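Local coordinates for single-stranded DNA-binding protein (Thermus aquaticus, PDB 2FXQ) that binds single-stranded DNA as a homodimer and probably recruits partner proteins during DNA replication, recombination and repair, at residues A[18-23]-A[62-67]; A[27-32]-A[55-60]; A[77-82]-A[101-106]. All coordinates share one frame; numbering follows the deposited sequence.

Following the chain from its N terminus, strand 5-14 leads into 18-23, which contact 1 joins to 62-67, a segment spanning most of the short helix 61-66 and the residue after it. Inside that large loop lies contact 2, where 27-32 and 55-60 pair as the base of the hairpin of strands 28-41 and 47-59; the helix begins right after it. Contact 3 comes later and in series, closing a separate loop between strands 75-84 and 103-106. None of the loops cross. Contacts 1 and 2 sit side by side, sharing the flank of strand 28-41, while contact 3 meets contact 2 where Ala101 lies beside Arg57, and contact 1 where Gln62 and Trp66 reach strand 103-106.

Contact 1: residues A[18-23]-A[62-67]; sequences PDMRYT and QAEMWG
Tyr22 turns a ring edge to Glu64: OE1 stands near the ring plane, 4.3 Å from CE2, a loose contact at the margin. The other flat group, the Trp66 indole, ends away from 18-23 and packs within the helix segment. Met65 CG lies over one of its faces, towards the rim, while Gln62 CD sits in plane at an edge. There Trp66 NE1 gives a hydrogen bond to Gln62 OE1 (3.1 Å), bent at 140° and approaching from above the amide carbonyl plane; the same oxygen also accepts from the backbone of Ile104.

Met20 carries the contact between the two segments. Its chi1 of -131° lies near an eclipsed value; with this torsion SD lies 3.3 Å from Ala63 O, with CE bent round at chi3 to meet Glu64 OE2 at 3.5 Å. The methionine chain crosses the glutamate at about a right angle. Gly67 brings bare backbone under the sulfur, with its CA 4.1 Å from Met20 SD.

No direct hydrogen bond spans the segments, so water does the joining. One accepts from Met20 N at 2.9 Å and donates to Gly67 O, although that second link is suspiciously short. Another donates to Trp66 O (2.8 Å) and more weakly to Pro18 O; it has more acceptors about it than protons to give.

Met20 and Ala63 both also pack on Ala28 of strand 28-41. A short helix placed between the third and fourth strands, set against the barrel and met here by the strand-connecting segment 18-23, is characteristic of the OB fold.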
ATOM      1  N   PRO A  18       4.650 -20.842  14.147  1.00 21.91           N
ATOM      2  CA  PRO A  18       5.849 -20.131  14.612  1.00 25.51           C
ATOM      3  C   PRO A  18       6.220 -20.500  16.038  1.00 29.26           C
ATOM      4  O   PRO A  18       5.325 -20.416  16.930  1.00 33.15           O
ATOM      5  CB  PRO A  18       5.430 -18.647  14.585  1.00 25.26           C
ATOM      6  CG  PRO A  18       4.188 -18.561  13.800  1.00 24.52           C
ATOM      7  CD  PRO A  18       3.515 -19.920  13.942  1.00 25.86           C
ATOM      8  N   ASP A  19       7.488 -20.887  16.260  1.00 24.55           N
ATOM      9  CA  ASP A  19       7.953 -21.053  17.655  1.00 26.27           C
ATOM     10  C   ASP A  19       9.117 -20.098  17.973  1.00 25.92           C
ATOM     11  O   ASP A  19      10.079 -19.978  17.190  1.00 24.28           O
ATOM     12  CB  ASP A  19       8.392 -22.478  17.946  1.00 28.68           C
ATOM     13  CG  ASP A  19       7.221 -23.494  17.853  1.00 38.38           C
ATOM     14  OD1 ASP A  19       6.062 -23.139  18.186  1.00 42.30           O
ATOM     15  OD2 ASP A  19       7.374 -24.652  17.426  1.00 43.30           O
ATOM     16  N   MET A  20       9.030 -19.475  19.141  1.00 26.51           N
ATOM     17  CA  MET A  20      10.028 -18.460  19.498  1.00 29.11           C
ATOM     18  C   MET A  20      11.410 -19.119  19.620  1.00 29.60           C
ATOM     19  O   MET A  20      11.521 -20.296  20.044  1.00 28.58           O
ATOM     20  CB  MET A  20       9.594 -17.678  20.750  1.00 32.88           C
ATOM     21  CG  MET A  20       9.702 -16.091  20.586  1.00 32.41           C
ATOM     22  SD  MET A  20       9.126 -15.279  22.085  1.00 55.45           S
ATOM     23  CE  MET A  20      10.500 -15.343  23.063  1.00 60.15           C
ATOM     24  N   ARG A  21      12.458 -18.403  19.193  1.00 30.06           N
ATOM     25  CA  ARG A  21      13.876 -18.805  19.401  1.00 28.80           C
ATOM     26  C   ARG A  21      14.585 -17.573  20.016  1.00 28.93           C
ATOM     27  O   ARG A  21      13.976 -16.504  20.178  1.00 21.02           O
ATOM     28  CB  ARG A  21      14.531 -19.143  18.062  1.00 29.03           C
ATOM     29  CG  ARG A  21      13.998 -20.414  17.409  1.00 38.27           C
ATOM     30  CD  ARG A  21      14.964 -21.052  16.402  1.00 53.19           C
ATOM     31  NE  ARG A  21      15.505 -22.344  16.863  1.00 62.35           N
ATOM     32  CZ  ARG A  21      16.482 -23.030  16.254  1.00 63.87           C
ATOM     33  NH1 ARG A  21      17.057 -22.566  15.150  1.00 66.00           N
ATOM     34  NH2 ARG A  21      16.889 -24.188  16.751  1.00 61.36           N
ATOM     35  N   TYR A  22      15.861 -17.709  20.364  1.00 29.58           N
ATOM     36  CA  TYR A  22      16.578 -16.614  21.065  1.00 28.24           C
ATOM     37  C   TYR A  22      17.974 -16.486  20.521  1.00 29.46           C
ATOM     38  O   TYR A  22      18.631 -17.491  20.223  1.00 33.53           O
ATOM     39  CB  TYR A  22      16.676 -16.893  22.566  1.00 26.40           C
ATOM     40  CG  TYR A  22      15.348 -17.022  23.198  1.00 30.81           C
ATOM     41  CD1 TYR A  22      14.705 -18.293  23.292  1.00 31.34           C
ATOM     42  CD2 TYR A  22      14.677 -15.894  23.658  1.00 28.78           C
ATOM     43  CE1 TYR A  22      13.448 -18.413  23.864  1.00 38.42           C
ATOM     44  CE2 TYR A  22      13.418 -15.999  24.237  1.00 34.87           C
ATOM     45  CZ  TYR A  22      12.807 -17.268  24.337  1.00 41.41           C
ATOM     46  OH  TYR A  22      11.563 -17.372  24.905  1.00 44.25           O
ATOM     47  N   THR A  23      18.457 -15.264  20.401  1.00 27.36           N
ATOM     48  CA  THR A  23      19.884 -15.097  20.168  1.00 28.89           C
ATOM     49  C   THR A  23      20.666 -15.540  21.422  1.00 27.53           C
ATOM     50  O   THR A  23      20.079 -15.711  22.497  1.00 22.48           O
ATOM     51  CB  THR A  23      20.224 -13.647  19.842  1.00 33.11           C
ATOM     52  OG1 THR A  23      20.112 -12.841  21.033  1.00 26.84           O
ATOM     53  CG2 THR A  23      19.236 -13.056  18.843  1.00 30.67           C
ATOM     54  N   GLN A  62       8.026  -7.407  19.615  1.00 27.40           N
ATOM     55  CA  GLN A  62       6.979  -8.081  18.792  1.00 27.56           C
ATOM     56  C   GLN A  62       7.103  -9.600  18.866  1.00 24.94           C
ATOM     57  O   GLN A  62       6.114 -10.292  18.868  1.00 22.50           O
ATOM     58  CB  GLN A  62       7.039  -7.667  17.333  1.00 28.22           C
ATOM     59  CG  GLN A  62       6.435  -6.250  17.023  1.00 34.44           C
ATOM     60  CD  GLN A  62       4.865  -6.185  17.049  1.00 46.66           C
ATOM     61  OE1 GLN A  62       4.155  -6.973  16.396  1.00 33.50           O
ATOM     62  NE2 GLN A  62       4.345  -5.220  17.800  1.00 49.16           N
ATOM     63  N   ALA A  63       8.326 -10.115  18.916  1.00 23.56           N
ATOM     64  CA  ALA A  63       8.485 -11.578  19.017  1.00 24.38           C
ATOM     65  C   ALA A  63       7.934 -12.113  20.362  1.00 25.42           C
ATOM     66  O   ALA A  63       7.283 -13.191  20.400  1.00 25.11           O
ATOM     67  CB  ALA A  63       9.951 -11.943  18.859  1.00 19.74           C
ATOM     68  N   GLU A  64       8.214 -11.388  21.462  1.00 23.82           N
ATOM     69  CA  GLU A  64       7.719 -11.803  22.797  1.00 23.92           C
ATOM     70  C   GLU A  64       6.177 -11.717  22.858  1.00 23.17           C
ATOM     71  O   GLU A  64       5.508 -12.589  23.427  1.00 24.36           O
ATOM     72  CB  GLU A  64       8.283 -10.916  23.908  1.00 23.21           C
ATOM     73  CG  GLU A  64       9.808 -10.955  24.061  1.00 27.27           C
ATOM     74  CD  GLU A  64      10.251 -12.123  24.920  1.00 36.91           C
ATOM     75  OE1 GLU A  64      11.467 -12.253  25.163  1.00 35.88           O
ATOM     76  OE2 GLU A  64       9.379 -12.928  25.314  1.00 32.76           O
ATOM     77  N   MET A  65       5.632 -10.666  22.260  1.00 24.43           N
ATOM     78  CA  MET A  65       4.173 -10.412  22.250  1.00 26.99           C
ATOM     79  C   MET A  65       3.398 -11.567  21.624  1.00 26.41           C
ATOM     80  O   MET A  65       2.363 -12.022  22.140  1.00 26.98           O
ATOM     81  CB  MET A  65       3.878  -9.154  21.413  1.00 30.14           C
ATOM     82  CG  MET A  65       2.424  -8.726  21.481  1.00 35.52           C
ATOM     83  SD  MET A  65       2.138  -7.198  20.542  1.00 54.53           S
ATOM     84  CE  MET A  65       3.835  -6.226  20.845  1.00 32.97           C
ATOM     85  N   TRP A  66       3.879 -12.017  20.475  1.00 20.67           N
ATOM     86  CA  TRP A  66       3.149 -13.025  19.697  1.00 23.49           C
ATOM     87  C   TRP A  66       3.683 -14.442  19.774  1.00 24.89           C
ATOM     88  O   TRP A  66       3.129 -15.305  19.140  1.00 25.80           O
ATOM     89  CB  TRP A  66       3.115 -12.639  18.212  1.00 21.25           C
ATOM     90  CG  TRP A  66       2.534 -11.319  18.007  1.00 21.74           C
ATOM     91  CD1 TRP A  66       3.154 -10.185  17.611  1.00 25.91           C
ATOM     92  CD2 TRP A  66       1.164 -10.988  18.199  1.00 24.51           C
ATOM     93  NE1 TRP A  66       2.243  -9.146  17.545  1.00 26.98           N
ATOM     94  CE2 TRP A  66       1.010  -9.630  17.896  1.00 23.49           C
ATOM     95  CE3 TRP A  66       0.038 -11.728  18.571  1.00 27.81           C
ATOM     96  CZ2 TRP A  66      -0.234  -8.972  17.995  1.00 32.66           C
ATOM     97  CZ3 TRP A  66      -1.201 -11.090  18.633  1.00 35.81           C
ATOM     98  CH2 TRP A  66      -1.318  -9.724  18.372  1.00 27.64           C
ATOM     99  N   GLY A  67       4.753 -14.697  20.518  1.00 25.29           N
ATOM    100  CA  GLY A  67       5.479 -15.952  20.318  1.00 25.71           C
ATOM    101  C   GLY A  67       4.737 -17.222  20.747  1.00 29.82           C
ATOM    102  O   GLY A  67       5.096 -18.337  20.337  1.00 30.36           O
TER
HETATM  103  O   HOH W   1       3.268 -17.815  17.843  1.00 36.83           O
HETATM  104  O   HOH W   2       6.763 -20.107  20.891  1.00 62.18           O

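Contact 2: residues A[27-32]-A[55-60]; sequences LAILDL and RVRLLG
Leu30 and Leu58 exchange a reciprocal pair of backbone hydrogen bonds, and two residues on Leu32 and Val56 do the same; Leu32 N to Val56 O is short at 2.7 Å and straight. At the far end Gly60 N, at the N-cap position of the following helix, reaches Ala28 O (2.8 Å), so five N-H groups of the pairing are accounted for within it. Several of the carbonyls take a second, weaker partner: Leu58 O meets Ile29 CA in a CA-H...O contact, and Val56 O does so with Asp31 CA.

This is the antiparallel hairpin of the second and third strands of the OB-fold barrel. On their other flanks the strands pair onward: the backbone of Arg57 with Val99 and Ala101, that of Ile29 with Arg21.

Asp31 is gripped side-on by Arg57. In this salt bridge Arg57 NE donates to Asp31 OD1 (2.8 Å) and Arg57 NH2 to Asp31 OD2 (2.9 Å), each oxygen using its syn lone pair, with carboxylate and guanidinium only 13° from coplanar. A bend at chi3 (-78°) brings the NE/NH2 edge beside the carboxylate. Arg55 adds a long salt bridge, its NE 3.9 Å from Asp31 OD2, with the oxygen well out of the guanidinium plane and no N-H aimed at it, while its NH1 hydrogen-bonds Asn33.

Ile29 lays CG2 over one face of the Arg57 guanidinium, and its CG1 presses tightly on Leu59 CD2 (3.5 Å). On the opposite face of the sheet Leu30, Leu32, Val56 and Leu58 pack together, with Leu32 CD1 4.0 Å from Leu58 CD1, and there Ala63, Leu10, Leu14 and Ala101 pack against them.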
ATOM      1  N   LEU A  27      17.833 -12.144  22.992  1.00 17.03           N
ATOM      2  CA  LEU A  27      16.814 -11.437  22.185  1.00 17.40           C
ATOM      3  C   LEU A  27      15.862 -12.412  21.509  1.00 19.28           C
ATOM      4  O   LEU A  27      16.313 -13.364  20.893  1.00 19.61           O
ATOM      5  CB  LEU A  27      17.461 -10.595  21.121  1.00 18.92           C
ATOM      6  CG  LEU A  27      16.563  -9.664  20.307  1.00 20.80           C
ATOM      7  CD1 LEU A  27      16.102  -8.446  21.160  1.00 29.68           C
ATOM      8  CD2 LEU A  27      17.416  -9.208  19.112  1.00 25.33           C
ATOM      9  N   ALA A  28      14.557 -12.169  21.635  1.00 18.71           N
ATOM     10  CA  ALA A  28      13.555 -13.062  21.079  1.00 17.78           C
ATOM     11  C   ALA A  28      13.516 -12.940  19.575  1.00 17.45           C
ATOM     12  O   ALA A  28      13.556 -11.833  19.057  1.00 18.62           O
ATOM     13  CB  ALA A  28      12.161 -12.685  21.646  1.00 22.13           C
ATOM     14  N   ILE A  29      13.336 -14.068  18.892  1.00 17.33           N
ATOM     15  CA  ILE A  29      13.232 -14.134  17.423  1.00 17.76           C
ATOM     16  C   ILE A  29      12.000 -14.983  17.161  1.00 21.19           C
ATOM     17  O   ILE A  29      11.914 -16.133  17.675  1.00 22.20           O
ATOM     18  CB  ILE A  29      14.460 -14.842  16.818  1.00 19.27           C
ATOM     19  CG1 ILE A  29      15.713 -14.052  17.017  1.00 23.54           C
ATOM     20  CG2 ILE A  29      14.372 -14.928  15.276  1.00 23.39           C
ATOM     21  CD1 ILE A  29      16.968 -14.953  16.820  1.00 35.45           C
ATOM     22  N   LEU A  30      11.069 -14.445  16.364  1.00 19.69           N
ATOM     23  CA  LEU A  30       9.907 -15.221  15.929  1.00 20.19           C
ATOM     24  C   LEU A  30       9.868 -15.153  14.403  1.00 23.00           C
ATOM     25  O   LEU A  30       9.635 -14.101  13.841  1.00 21.31           O
ATOM     26  CB  LEU A  30       8.615 -14.661  16.519  1.00 19.78           C
ATOM     27  CG  LEU A  30       7.366 -15.587  16.321  1.00 19.09           C
ATOM     28  CD1 LEU A  30       7.551 -16.909  17.139  1.00 19.52           C
ATOM     29  CD2 LEU A  30       6.110 -14.875  16.782  1.00 21.82           C
ATOM     30  N   ASP A  31      10.215 -16.257  13.750  1.00 21.47           N
ATOM     31  CA  ASP A  31      10.232 -16.304  12.296  1.00 23.79           C
ATOM     32  C   ASP A  31       8.924 -16.867  11.791  1.00 25.34           C
ATOM     33  O   ASP A  31       8.540 -17.946  12.218  1.00 27.03           O
ATOM     34  CB  ASP A  31      11.378 -17.175  11.822  1.00 25.14           C
ATOM     35  CG  ASP A  31      12.707 -16.469  11.860  1.00 31.73           C
ATOM     36  OD1 ASP A  31      12.776 -15.231  11.719  1.00 28.65           O
ATOM     37  OD2 ASP A  31      13.768 -17.085  12.019  1.00 31.95           O
ATOM     38  N   LEU A  32       8.233 -16.147  10.894  1.00 20.54           N
ATOM     39  CA  LEU A  32       6.977 -16.630  10.312  1.00 21.87           C
ATOM     40  C   LEU A  32       7.217 -17.005   8.882  1.00 25.46           C
ATOM     41  O   LEU A  32       7.901 -16.254   8.161  1.00 27.81           O
ATOM     42  CB  LEU A  32       5.966 -15.486  10.262  1.00 20.18           C
ATOM     43  CG  LEU A  32       5.704 -14.637  11.516  1.00 29.48           C
ATOM     44  CD1 LEU A  32       4.571 -13.727  11.322  1.00 30.47           C
ATOM     45  CD2 LEU A  32       5.462 -15.464  12.748  1.00 27.16           C
ATOM     46  N   ARG A  55       9.641 -15.277   4.117  1.00 22.39           N
ATOM     47  CA  ARG A  55       9.964 -15.287   5.527  1.00 25.90           C
ATOM     48  C   ARG A  55       9.773 -13.911   6.127  1.00 24.25           C
ATOM     49  O   ARG A  55      10.136 -12.899   5.524  1.00 24.30           O
ATOM     50  CB  ARG A  55      11.398 -15.730   5.743  1.00 32.59           C
ATOM     51  CG  ARG A  55      11.809 -15.649   7.235  1.00 45.44           C
ATOM     52  CD  ARG A  55      11.506 -16.908   8.043  1.00 52.41           C
ATOM     53  NE  ARG A  55      12.742 -17.646   8.307  1.00 63.65           N
ATOM     54  CZ  ARG A  55      12.922 -18.938   8.076  1.00 68.23           C
ATOM     55  NH1 ARG A  55      11.952 -19.682   7.567  1.00 66.85           N
ATOM     56  NH2 ARG A  55      14.091 -19.499   8.359  1.00 76.75           N
ATOM     57  N   VAL A  56       9.153 -13.869   7.290  1.00 20.30           N
ATOM     58  CA  VAL A  56       8.982 -12.618   8.013  1.00 17.23           C
ATOM     59  C   VAL A  56       9.604 -12.832   9.393  1.00 18.73           C
ATOM     60  O   VAL A  56       9.169 -13.739  10.146  1.00 23.79           O
ATOM     61  CB  VAL A  56       7.494 -12.242   8.149  1.00 16.37           C
ATOM     62  CG1 VAL A  56       7.289 -10.979   9.051  1.00 20.38           C
ATOM     63  CG2 VAL A  56       6.910 -11.924   6.738  1.00 17.06           C
ATOM     64  N   ARG A  57      10.518 -11.947   9.754  1.00 15.92           N
ATOM     65  CA  ARG A  57      11.142 -12.058  11.073  1.00 15.94           C
ATOM     66  C   ARG A  57      10.661 -10.959  12.029  1.00 18.85           C
ATOM     67  O   ARG A  57      10.768  -9.760  11.693  1.00 20.64           O
ATOM     68  CB  ARG A  57      12.650 -11.908  10.904  1.00 17.29           C
ATOM     69  CG  ARG A  57      13.409 -11.915  12.243  1.00 17.63           C
ATOM     70  CD  ARG A  57      14.889 -12.221  12.029  1.00 30.32           C
ATOM     71  NE  ARG A  57      15.040 -13.672  11.821  1.00 25.42           N
ATOM     72  CZ  ARG A  57      16.219 -14.292  11.764  1.00 37.51           C
ATOM     73  NH1 ARG A  57      17.341 -13.595  11.834  1.00 34.46           N
ATOM     74  NH2 ARG A  57      16.281 -15.595  11.632  1.00 33.21           N
ATOM     75  N   LEU A  58      10.176 -11.382  13.212  1.00 17.66           N
ATOM     76  CA  LEU A  58       9.975 -10.474  14.344  1.00 14.90           C
ATOM     77  C   LEU A  58      11.091 -10.613  15.290  1.00 15.36           C
ATOM     78  O   LEU A  58      11.519 -11.756  15.644  1.00 16.55           O
ATOM     79  CB  LEU A  58       8.665 -10.825  15.100  1.00 17.83           C
ATOM     80  CG  LEU A  58       7.318 -10.578  14.377  1.00 21.41           C
ATOM     81  CD1 LEU A  58       7.227 -11.193  12.977  1.00 26.44           C
ATOM     82  CD2 LEU A  58       6.167 -11.109  15.258  1.00 22.05           C
ATOM     83  N   LEU A  59      11.578  -9.474  15.729  1.00 13.99           N
ATOM     84  CA  LEU A  59      12.649  -9.491  16.749  1.00 20.95           C
ATOM     85  C   LEU A  59      12.279  -8.712  17.965  1.00 23.10           C
ATOM     86  O   LEU A  59      11.675  -7.657  17.826  1.00 29.13           O
ATOM     87  CB  LEU A  59      13.875  -8.797  16.179  1.00 23.77           C
ATOM     88  CG  LEU A  59      14.870  -9.494  15.273  1.00 29.84           C
ATOM     89  CD1 LEU A  59      16.093  -8.540  15.089  1.00 32.13           C
ATOM     90  CD2 LEU A  59      15.379 -10.787  15.886  1.00 37.77           C
ATOM     91  N   GLY A  60      12.709  -9.153  19.164  1.00 17.07           N
ATOM     92  CA  GLY A  60      12.551  -8.343  20.358  1.00 20.55           C
ATOM     93  C   GLY A  60      11.068  -8.308  20.778  1.00 24.94           C
ATOM     94  O   GLY A  60      10.405  -9.329  20.834  1.00 20.31           O
TER

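Contact 3: residues A[77-82]-A[101-106]; sequences FVEGRL and AEFIDP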
ATOM      1  N   PHE A  77      -1.406 -10.045   9.012  1.00 15.83           N
ATOM      2  CA  PHE A  77      -1.084  -8.790   8.342  1.00 14.73           C
ATOM      3  C   PHE A  77       0.265  -8.299   8.877  1.00 15.19           C
ATOM      4  O   PHE A  77       0.530  -8.328  10.073  1.00 16.15           O
ATOM      5  CB  PHE A  77      -2.215  -7.752   8.673  1.00 13.99           C
ATOM      6  CG  PHE A  77      -1.900  -6.353   8.229  1.00 16.33           C
ATOM      7  CD1 PHE A  77      -1.804  -6.085   6.914  1.00 18.96           C
ATOM      8  CD2 PHE A  77      -1.708  -5.327   9.139  1.00 23.53           C
ATOM      9  CE1 PHE A  77      -1.519  -4.757   6.443  1.00 20.62           C
ATOM     10  CE2 PHE A  77      -1.443  -3.988   8.712  1.00 21.76           C
ATOM     11  CZ  PHE A  77      -1.370  -3.716   7.360  1.00 17.55           C
ATOM     12  N   VAL A  78       1.167  -7.896   7.980  1.00 15.44           N
ATOM     13  CA  VAL A  78       2.524  -7.509   8.358  1.00 14.06           C
ATOM     14  C   VAL A  78       2.814  -6.154   7.736  1.00 17.69           C
ATOM     15  O   VAL A  78       2.463  -5.937   6.580  1.00 15.64           O
ATOM     16  CB  VAL A  78       3.538  -8.527   7.676  1.00 16.71           C
ATOM     17  CG1 VAL A  78       4.955  -8.126   8.001  1.00 16.11           C
ATOM     18  CG2 VAL A  78       3.212  -9.954   8.116  1.00 24.75           C
ATOM     19  N   GLU A  79       3.423  -5.250   8.485  1.00 13.26           N
ATOM     20  CA  GLU A  79       4.136  -4.142   7.868  1.00 16.19           C
ATOM     21  C   GLU A  79       5.595  -4.186   8.290  1.00 18.57           C
ATOM     22  O   GLU A  79       5.926  -4.475   9.448  1.00 19.47           O
ATOM     23  CB  GLU A  79       3.531  -2.772   8.283  1.00 17.25           C
ATOM     24  CG  GLU A  79       2.101  -2.580   7.755  1.00 18.33           C
ATOM     25  CD  GLU A  79       1.583  -1.140   7.870  1.00 23.31           C
ATOM     26  OE1 GLU A  79       0.441  -0.859   7.371  1.00 19.84           O
ATOM     27  OE2 GLU A  79       2.358  -0.287   8.343  1.00 20.36           O
ATOM     28  N   GLY A  80       6.485  -3.917   7.348  1.00 17.56           N
ATOM     29  CA  GLY A  80       7.889  -3.998   7.710  1.00 19.92           C
ATOM     30  C   GLY A  80       8.748  -3.432   6.614  1.00 21.95           C
ATOM     31  O   GLY A  80       8.312  -2.534   5.873  1.00 17.78           O
ATOM     32  N   ARG A  81       9.957  -3.958   6.536  1.00 16.77           N
ATOM     33  CA  ARG A  81      10.948  -3.481   5.573  1.00 16.25           C
ATOM     34  C   ARG A  81      11.697  -4.712   5.034  1.00 16.99           C
ATOM     35  O   ARG A  81      11.770  -5.753   5.688  1.00 20.01           O
ATOM     36  CB  ARG A  81      11.874  -2.418   6.221  1.00 19.90           C
ATOM     37  CG  ARG A  81      12.710  -2.924   7.409  1.00 27.06           C
ATOM     38  CD  ARG A  81      13.577  -1.805   8.029  1.00 39.63           C
ATOM     39  NE  ARG A  81      14.573  -2.328   8.966  1.00 52.45           N
ATOM     40  CZ  ARG A  81      14.358  -2.616  10.256  1.00 58.60           C
ATOM     41  NH1 ARG A  81      13.155  -2.458  10.794  1.00 58.26           N
ATOM     42  NH2 ARG A  81      15.352  -3.094  11.002  1.00 56.93           N
ATOM     43  N   LEU A  82      12.311  -4.579   3.864  1.00 17.05           N
ATOM     44  CA  LEU A  82      13.157  -5.625   3.324  1.00 22.27           C
ATOM     45  C   LEU A  82      14.545  -5.580   3.884  1.00 25.60           C
ATOM     46  O   LEU A  82      15.139  -4.509   4.017  1.00 24.16           O
ATOM     47  CB  LEU A  82      13.264  -5.522   1.813  1.00 24.13           C
ATOM     48  CG  LEU A  82      11.938  -5.734   1.166  1.00 24.95           C
ATOM     49  CD1 LEU A  82      12.167  -5.425  -0.305  1.00 30.26           C
ATOM     50  CD2 LEU A  82      11.441  -7.191   1.320  1.00 25.62           C
ATOM     51  N   ALA A 101       9.630  -7.471  10.214  1.00 17.10           N
ATOM     52  CA  ALA A 101       8.368  -6.856  10.574  1.00 19.07           C
ATOM     53  C   ALA A 101       8.632  -5.730  11.572  1.00 22.15           C
ATOM     54  O   ALA A 101       9.385  -5.875  12.559  1.00 20.54           O
ATOM     55  CB  ALA A 101       7.391  -7.866  11.173  1.00 17.64           C
ATOM     56  N   GLU A 102       7.933  -4.631  11.311  1.00 20.11           N
ATOM     57  CA  GLU A 102       7.793  -3.506  12.221  1.00 22.84           C
ATOM     58  C   GLU A 102       6.712  -3.925  13.220  1.00 24.54           C
ATOM     59  O   GLU A 102       6.889  -3.794  14.452  1.00 23.43           O
ATOM     60  CB  GLU A 102       7.428  -2.225  11.435  1.00 22.35           C
ATOM     61  CG  GLU A 102       8.572  -1.195  11.308  1.00 51.45           C
ATOM     62  CD  GLU A 102       9.691  -1.538  10.279  1.00 61.09           C
ATOM     63  OE1 GLU A 102      10.658  -2.268  10.661  1.00 62.41           O
ATOM     64  OE2 GLU A 102       9.642  -1.068   9.086  1.00 49.37           O
ATOM     65  N   PHE A 103       5.624  -4.513  12.730  1.00 21.11           N
ATOM     66  CA  PHE A 103       4.617  -5.113  13.651  1.00 23.63           C
ATOM     67  C   PHE A 103       3.797  -6.059  12.814  1.00 23.24           C
ATOM     68  O   PHE A 103       3.846  -6.013  11.566  1.00 18.95           O
ATOM     69  CB  PHE A 103       3.646  -4.068  14.257  1.00 26.00           C
ATOM     70  CG  PHE A 103       2.814  -3.332  13.217  1.00 25.48           C
ATOM     71  CD1 PHE A 103       1.568  -3.813  12.837  1.00 28.82           C
ATOM     72  CD2 PHE A 103       3.284  -2.170  12.641  1.00 28.46           C
ATOM     73  CE1 PHE A 103       0.854  -3.195  11.866  1.00 24.27           C
ATOM     74  CE2 PHE A 103       2.529  -1.478  11.716  1.00 31.59           C
ATOM     75  CZ  PHE A 103       1.336  -1.998  11.308  1.00 24.50           C
ATOM     76  N   ILE A 104       3.050  -6.919  13.495  1.00 20.46           N
ATOM     77  CA  ILE A 104       2.063  -7.746  12.808  1.00 19.36           C
ATOM     78  C   ILE A 104       0.717  -7.615  13.520  1.00 21.45           C
ATOM     79  O   ILE A 104       0.665  -7.175  14.678  1.00 22.17           O
ATOM     80  CB  ILE A 104       2.494  -9.263  12.759  1.00 20.28           C
ATOM     81  CG1 ILE A 104       2.506  -9.875  14.195  1.00 21.16           C
ATOM     82  CG2 ILE A 104       3.852  -9.425  12.032  1.00 25.28           C
ATOM     83  CD1 ILE A 104       2.536 -11.351  14.164  1.00 18.45           C
ATOM     84  N   ASP A 105      -0.356  -8.003  12.819  1.00 19.99           N
ATOM     85  CA  ASP A 105      -1.691  -8.124  13.444  1.00 20.64           C
ATOM     86  C   ASP A 105      -2.255  -9.407  12.902  1.00 21.58           C
ATOM     87  O   ASP A 105      -2.607  -9.503  11.719  1.00 17.47           O
ATOM     88  CB  ASP A 105      -2.582  -6.950  13.008  1.00 25.54           C
ATOM     89  CG  ASP A 105      -2.199  -5.633  13.661  1.00 35.18           C
ATOM     90  OD1 ASP A 105      -1.857  -4.678  12.925  1.00 36.02           O
ATOM     91  OD2 ASP A 105      -2.253  -5.442  14.897  1.00 37.24           O
ATOM     92  N   PRO A 106      -2.287 -10.459  13.711  1.00 20.11           N
ATOM     93  CA  PRO A 106      -2.929 -11.696  13.325  1.00 17.33           C
ATOM     94  C   PRO A 106      -4.410 -11.464  13.058  1.00 17.75           C
ATOM     95  O   PRO A 106      -5.029 -10.621  13.728  1.00 19.30           O
ATOM     96  CB  PRO A 106      -2.741 -12.563  14.603  1.00 22.19           C
ATOM     97  CG  PRO A 106      -1.613 -11.960  15.295  1.00 23.73           C
ATOM     98  CD  PRO A 106      -1.692 -10.521  15.075  1.00 25.90           C
TER
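Glu79 O is held by two N-H groups in succession, Glu102 N at 2.7 Å and Phe103 N at 3.3 Å, both in the carbonyl plane. With Glu102 and Phe103 together facing Glu79, this is a classic beta bulge, and the chain turns a corner there. Beyond it the pairing is regular antiparallel: Glu79 N reaches Phe103 O, and Phe77 and Asp105 exchange both of their bonds. On the other side of the bulge Arg81 NH1 makes a salt bridge to Glu102 OE1; the 2.5 Å separation is too short to be taken literally, and the hydrogen bond within it is weak.

Phe103 has CG wedged between its backbone N and carbonyl carbon (chi1 61°), which carries the ring alongside the extended Glu79 chain, CZ 3.6 Å from Glu79 CD. Phe77 meets the same ring with CE2 4.0 Å from Phe103 CE1, and has Asp105 OD1 at its own edge. On the reverse face Val78 touches Ala101 and Ile104, and these pack on Val56 and Leu58 within the barrel.

The two faces thus differ. The aliphatic one belongs to the barrel interior, whereas Phe77, Glu79, Phe103 and Asp105 meet the second subunit, where Gln7 of that subunit hydrogen-bonds Glu79 OE2: one oxygen of this buried carboxylate finds its partner across the dimer interface.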